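Local coordinates for protein type-iv like pilin ttha1219 (PDB 5G23) that is a type IV pilin-like protein resembling type II secretion pseudopilins and probably takes part in pilus-linked DNA uptake during natural competence, at residues B[57-62]-B[85-90]; B[94-99]-B[118-123]. All coordinates share one frame; numbering follows the deposited sequence.

Overall arrangement
Contacts 1 and 2 lie on the same side of the chain's centre, their own centres about 9 Å apart, and both reach the seven-stranded antiparallel sheet. Contact 1 comes first along the chain and sets the end of helix 44-61 on strand 82-88; contact 2 follows, laying the loop after that strand over strand 115-122. Strand 104-112 runs between the two strands in the sheet. A disulfide, with Cys89 SG 2.1 Å from Cys97 SG, ties the contacts together, and Phe87 packs on Cys97 SG. Helix laid on an antiparallel sheet is the pilin layout, and here a disulfide-fastened loop extends the cover beside the helix. Both contacts also touch the second subunit.

Contact 1: B[57-62]-B[85-90]; sequences ARELYT and GWFLCE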
loop_
_atom_site.group_PDB
_atom_site.type_symbol
_atom_site.label_atom_id
_atom_site.label_comp_id
_atom_site.label_asym_id
_atom_site.label_seq_id
_atom_site.Cartn_x
_atom_site.Cartn_y
_atom_site.Cartn_z
ATOM N N ALA B 57 -0.941 -7.198 1.654
ATOM C CA ALA B 57 -0.796 -7.798 2.954
ATOM C C ALA B 57 -1.535 -7.073 4.008
ATOM O O ALA B 57 -2.209 -7.681 4.858
ATOM C CB ALA B 57 0.638 -7.893 3.360
ATOM N N ARG B 58 -1.492 -5.745 3.937
ATOM C CA ARG B 58 -2.174 -4.956 4.961
ATOM C C ARG B 58 -3.667 -5.163 4.888
ATOM O O ARG B 58 -4.351 -5.213 5.903
ATOM C CB ARG B 58 -1.826 -3.485 4.827
ATOM C CG ARG B 58 -2.293 -2.632 5.989
ATOM C CD ARG B 58 -2.033 -1.104 5.864
ATOM N NE ARG B 58 -2.372 -0.431 7.149
ATOM C CZ ARG B 58 -1.564 0.317 7.896
ATOM N NH1 ARG B 58 -0.305 0.612 7.491
ATOM N NH2 ARG B 58 -2.020 0.823 9.040
ATOM N N GLU B 59 -4.190 -5.272 3.682
ATOM C CA GLU B 59 -5.582 -5.441 3.498
ATOM C C GLU B 59 -6.041 -6.864 3.921
ATOM O O GLU B 59 -7.096 -7.030 4.519
ATOM C CB GLU B 59 -5.863 -5.140 2.028
ATOM C CG GLU B 59 -7.281 -5.221 1.551
ATOM C CD GLU B 59 -8.026 -3.949 1.782
ATOM O OE1 GLU B 59 -7.393 -2.960 2.215
ATOM O OE2 GLU B 59 -9.254 -4.016 1.656
ATOM N N LEU B 60 -5.297 -7.886 3.547
ATOM C CA LEU B 60 -5.715 -9.250 3.770
ATOM C C LEU B 60 -5.532 -9.699 5.235
ATOM O O LEU B 60 -6.281 -10.570 5.690
ATOM C CB LEU B 60 -5.011 -10.210 2.807
ATOM C CG LEU B 60 -5.446 -9.996 1.342
ATOM C CD1 LEU B 60 -4.575 -10.779 0.384
ATOM C CD2 LEU B 60 -6.916 -10.380 1.104
ATOM N N TYR B 61 -4.588 -9.098 5.954
ATOM C CA TYR B 61 -4.387 -9.418 7.360
ATOM C C TYR B 61 -5.685 -9.196 8.158
ATOM O O TYR B 61 -5.944 -9.885 9.120
ATOM C CB TYR B 61 -3.298 -8.531 7.945
ATOM C CG TYR B 61 -3.012 -8.786 9.386
ATOM C CD1 TYR B 61 -2.150 -9.808 9.754
ATOM C CD2 TYR B 61 -3.589 -8.018 10.392
ATOM C CE1 TYR B 61 -1.853 -10.058 11.085
ATOM C CE2 TYR B 61 -3.282 -8.238 11.719
ATOM C CZ TYR B 61 -2.418 -9.299 12.058
ATOM O OH TYR B 61 -2.123 -9.582 13.373
ATOM N N THR B 62 -6.448 -8.203 7.761
ATOM C CA THR B 62 -7.660 -7.845 8.482
ATOM C C THR B 62 -8.868 -8.789 8.209
ATOM O O THR B 62 -9.865 -8.724 8.866
ATOM C CB THR B 62 -8.078 -6.366 8.162
ATOM O OG1 THR B 62 -8.558 -6.223 6.823
ATOM C CG2 THR B 62 -6.931 -5.419 8.230
ATOM N N GLY B 85 -12.401 -11.171 0.454
ATOM C CA GLY B 85 -12.469 -11.194 1.876
ATOM C C GLY B 85 -13.370 -10.124 2.495
ATOM O O GLY B 85 -13.646 -9.112 1.879
ATOM N N TRP B 86 -13.863 -10.393 3.688
ATOM C CA TRP B 86 -14.782 -9.431 4.375
ATOM C C TRP B 86 -14.288 -9.272 5.811
ATOM O O TRP B 86 -13.610 -10.165 6.389
ATOM C CB TRP B 86 -16.214 -9.932 4.315
ATOM C CG TRP B 86 -16.778 -10.021 2.960
ATOM C CD1 TRP B 86 -17.534 -9.087 2.338
ATOM C CD2 TRP B 86 -16.606 -11.093 2.016
ATOM N NE1 TRP B 86 -17.821 -9.486 1.053
ATOM C CE2 TRP B 86 -17.276 -10.731 0.847
ATOM C CE3 TRP B 86 -15.908 -12.319 2.056
ATOM C CZ2 TRP B 86 -17.295 -11.541 -0.279
ATOM C CZ3 TRP B 86 -15.969 -13.153 0.974
ATOM C CH2 TRP B 86 -16.644 -12.742 -0.220
ATOM N N PHE B 87 -14.595 -8.149 6.394
ATOM C CA PHE B 87 -14.250 -7.846 7.790
ATOM C C PHE B 87 -15.172 -6.754 8.321
ATOM O O PHE B 87 -15.811 -6.030 7.557
ATOM C CB PHE B 87 -12.798 -7.398 7.916
ATOM C CG PHE B 87 -12.455 -6.240 6.992
ATOM C CD1 PHE B 87 -12.147 -6.449 5.669
ATOM C CD2 PHE B 87 -12.458 -4.960 7.461
ATOM C CE1 PHE B 87 -11.858 -5.379 4.792
ATOM C CE2 PHE B 87 -12.131 -3.879 6.625
ATOM C CZ PHE B 87 -11.863 -4.095 5.286
ATOM N N LEU B 88 -15.234 -6.650 9.640
ATOM C CA LEU B 88 -15.987 -5.629 10.315
ATOM C C LEU B 88 -15.126 -4.403 10.496
ATOM O O LEU B 88 -13.985 -4.478 10.895
ATOM C CB LEU B 88 -16.416 -6.091 11.695
ATOM C CG LEU B 88 -17.370 -5.110 12.405
ATOM C CD1 LEU B 88 -18.727 -5.113 11.749
ATOM C CD2 LEU B 88 -17.511 -5.425 13.887
ATOM N N CYS B 89 -15.659 -3.261 10.169
ATOM C CA CYS B 89 -14.946 -2.017 10.392
ATOM C C CYS B 89 -15.061 -1.482 11.819
ATOM O O CYS B 89 -16.151 -1.317 12.284
ATOM C CB CYS B 89 -15.478 -0.999 9.407
ATOM S SG CYS B 89 -14.818 -1.256 7.804
ATOM N N GLU B 90 -13.926 -1.166 12.454
ATOM C CA GLU B 90 -13.829 -0.412 13.739
ATOM C C GLU B 90 -13.264 0.976 13.390
ATOM O O GLU B 90 -12.236 1.081 12.699
ATOM C CB GLU B 90 -12.854 -1.097 14.734
ATOM C CG GLU B 90 -12.624 -0.481 16.167
ATOM C CD GLU B 90 -12.075 -1.546 17.187
ATOM O OE1 GLU B 90 -12.002 -2.726 16.702
ATOM O OE2 GLU B 90 -11.730 -1.304 18.422
#
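Thr62 sets its hydroxyl over the ring of Phe87, where the end of helix 44-61 meets strand 82-88. Thr62 OG1 stands 3.7 Å above the ring plane, over its centre, and is 3.8 Å from Phe87 CD1. This hydroxyl is also tied back to its own helix: Thr62 OG1 donates to Glu59 O at 2.8 Å, tilted 29° from the carbonyl plane, a bond that fixes the rotation of the threonine. In Thr62, chi1 of 70° puts OG1 between backbone N and carbonyl carbon, facing the strand. Phe87 adopts a similar rotamer, chi1 54°, which brings its ring under the hydroxyl while Phe87 CB packs 3.4 Å from Thr62 O. Glu59 approaches the ring obliquely, Glu59 OE2 4.3 Å from Phe87 CE1. A valine in place of Thr62 would probably leave Glu59 O without its hydroxyl partner and the side chain less firmly fixed over the ring. No hydrogen bond joins the two segments, so helix and strand meet here through van der Waals packing; the hydroxyl over the ring and the carboxylate oxygen beside it both have their hydrogen bonds elsewhere, to Glu59 O and to Thr107 of the next strand.

Contact 2: B[94-99]-B[118-123]; sequences EEICGE and WGACKG
Trp118 presents the edge of its indole to Ile96, whose CD1 lies near the ring plane, 4.2 Å from Trp118 CH2. The ring of Tyr109, on the neighbouring strand, meets the indole with the planes about 30° apart, Arg58 of the second subunit packs on Trp118 as well, and NE1 bonds to Thr107. The setting is the antiparallel sheet of the pilin fold: the loop between strands 82-88 and 104-112 lies alongside strand 115-122, and the Cys89-Cys97 disulfide ties the middle of that loop back to the end of strand 82-88. Ile96 gives the loop its apolar contact with the strand. With CG1 anti to the backbone N (chi1 -164°), it reaches down so that Ile96 CD1 touches both the indole edge and Ala120, 4.5 Å from Ala120 CB. Arg105 of strand 104-112 adjoins Ile96, Ala120 and Lys122. Farther along, Lys122 stretches out fully to reach the loop backbone and also forms a salt bridge with Glu103, which would be expected to help steady its ammonium group. The carboxylate of Glu99 does not bond to it; Glu99 OE1 stays 5.8 Å from Lys122 NZ. Instead, Lys122 NZ donates to Glu99 O at 3.1 Å, coming from above the carbonyl plane with a C=O...N angle of 133°.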
loop_
_atom_site.group_PDB
_atom_site.type_symbol
_atom_site.label_atom_id
_atom_site.label_comp_id
_atom_site.label_asym_id
_atom_site.label_seq_id
_atom_site.Cartn_x
_atom_site.Cartn_y
_atom_site.Cartn_z
ATOM N N GLU B 94 -8.677 1.648 9.883
ATOM C CA GLU B 94 -8.443 1.396 8.480
ATOM C C GLU B 94 -9.136 2.475 7.663
ATOM O O GLU B 94 -10.293 2.813 7.900
ATOM C CB GLU B 94 -8.883 -0.004 8.056
ATOM C CG GLU B 94 -8.276 -1.131 8.994
ATOM C CD GLU B 94 -6.832 -1.581 8.626
ATOM O OE1 GLU B 94 -6.639 -2.045 7.466
ATOM O OE2 GLU B 94 -5.869 -1.482 9.467
ATOM N N GLU B 95 -8.381 3.063 6.733
ATOM C CA GLU B 95 -8.844 4.172 5.960
ATOM C C GLU B 95 -10.172 3.893 5.265
ATOM O O GLU B 95 -11.056 4.724 5.278
ATOM C CB GLU B 95 -7.803 4.517 4.879
ATOM C CG GLU B 95 -7.953 5.905 4.318
ATOM C CD GLU B 95 -7.089 6.190 3.110
ATOM O OE1 GLU B 95 -6.333 5.250 2.676
ATOM O OE2 GLU B 95 -7.125 7.364 2.652
ATOM N N ILE B 96 -10.265 2.739 4.600
ATOM C CA ILE B 96 -11.449 2.390 3.811
ATOM C C ILE B 96 -12.697 2.282 4.694
ATOM O O ILE B 96 -13.783 2.514 4.209
ATOM C CB ILE B 96 -11.245 1.064 3.018
ATOM C CG1 ILE B 96 -12.336 0.970 1.916
ATOM C CG2 ILE B 96 -11.239 -0.131 3.981
ATOM C CD1 ILE B 96 -12.022 1.794 0.679
ATOM N N CYS B 97 -12.517 1.963 5.987
ATOM C CA CYS B 97 -13.590 1.926 6.981
ATOM C C CYS B 97 -14.102 3.287 7.388
ATOM O O CYS B 97 -15.095 3.367 8.040
ATOM C CB CYS B 97 -13.142 1.203 8.271
ATOM S SG CYS B 97 -12.895 -0.559 7.985
ATOM N N GLY B 98 -13.402 4.355 7.047
ATOM C CA GLY B 98 -13.863 5.710 7.318
ATOM C C GLY B 98 -15.343 6.036 7.510
ATOM O O GLY B 98 -15.680 6.778 8.431
ATOM N N GLU B 99 -16.218 5.508 6.638
ATOM C CA GLU B 99 -17.678 5.688 6.741
ATOM C C GLU B 99 -18.470 4.371 7.055
ATOM O O GLU B 99 -19.696 4.294 6.845
ATOM C CB GLU B 99 -18.209 6.292 5.440
ATOM C CG GLU B 99 -17.399 7.453 4.855
ATOM C CD GLU B 99 -17.813 7.698 3.414
ATOM O OE1 GLU B 99 -18.306 6.728 2.795
ATOM O OE2 GLU B 99 -17.672 8.844 2.911
ATOM N N TRP B 118 -8.094 -4.457 -8.107
ATOM C CA TRP B 118 -8.672 -4.466 -6.807
ATOM C C TRP B 118 -10.056 -3.888 -6.793
ATOM O O TRP B 118 -10.357 -2.907 -7.554
ATOM C CB TRP B 118 -7.796 -3.600 -5.876
ATOM C CG TRP B 118 -8.367 -3.392 -4.491
ATOM C CD1 TRP B 118 -8.648 -4.351 -3.524
ATOM C CD2 TRP B 118 -8.749 -2.142 -3.910
ATOM N NE1 TRP B 118 -9.120 -3.762 -2.378
ATOM C CE2 TRP B 118 -9.204 -2.412 -2.587
ATOM C CE3 TRP B 118 -8.682 -0.813 -4.354
ATOM C CZ2 TRP B 118 -9.679 -1.415 -1.742
ATOM C CZ3 TRP B 118 -9.146 0.225 -3.464
ATOM C CH2 TRP B 118 -9.636 -0.108 -2.191
ATOM N N GLY B 119 -10.922 -4.418 -5.951
ATOM C CA GLY B 119 -12.190 -3.717 -5.649
ATOM C C GLY B 119 -12.655 -3.854 -4.213
ATOM O O GLY B 119 -12.129 -4.679 -3.457
ATOM N N ALA B 120 -13.555 -2.964 -3.820
ATOM C CA ALA B 120 -14.038 -2.858 -2.488
ATOM C C ALA B 120 -15.541 -2.637 -2.442
ATOM O O ALA B 120 -16.087 -2.037 -3.339
ATOM C CB ALA B 120 -13.362 -1.701 -1.769
ATOM N N CYS B 121 -16.180 -3.075 -1.389
ATOM C CA CYS B 121 -17.606 -2.909 -1.256
ATOM C C CYS B 121 -17.990 -2.856 0.165
ATOM O O CYS B 121 -17.229 -3.197 1.074
ATOM C CB CYS B 121 -18.357 -4.087 -1.981
ATOM S SG CYS B 121 -17.929 -5.733 -1.357
ATOM N N LYS B 122 -19.200 -2.454 0.386
ATOM C CA LYS B 122 -19.768 -2.431 1.707
ATOM C C LYS B 122 -20.983 -3.351 1.806
ATOM O O LYS B 122 -21.782 -3.422 0.893
ATOM C CB LYS B 122 -20.180 -1.006 1.997
ATOM C CG LYS B 122 -20.485 -0.764 3.439
ATOM C CD LYS B 122 -21.053 0.651 3.569
ATOM C CE LYS B 122 -21.618 0.934 4.906
ATOM N NZ LYS B 122 -21.464 2.409 5.070
ATOM N N GLY B 123 -21.115 -4.006 2.928
ATOM C CA GLY B 123 -22.307 -4.806 3.220
ATOM C C GLY B 123 -21.956 -6.256 3.369
ATOM O O GLY B 123 -21.068 -6.763 2.717
#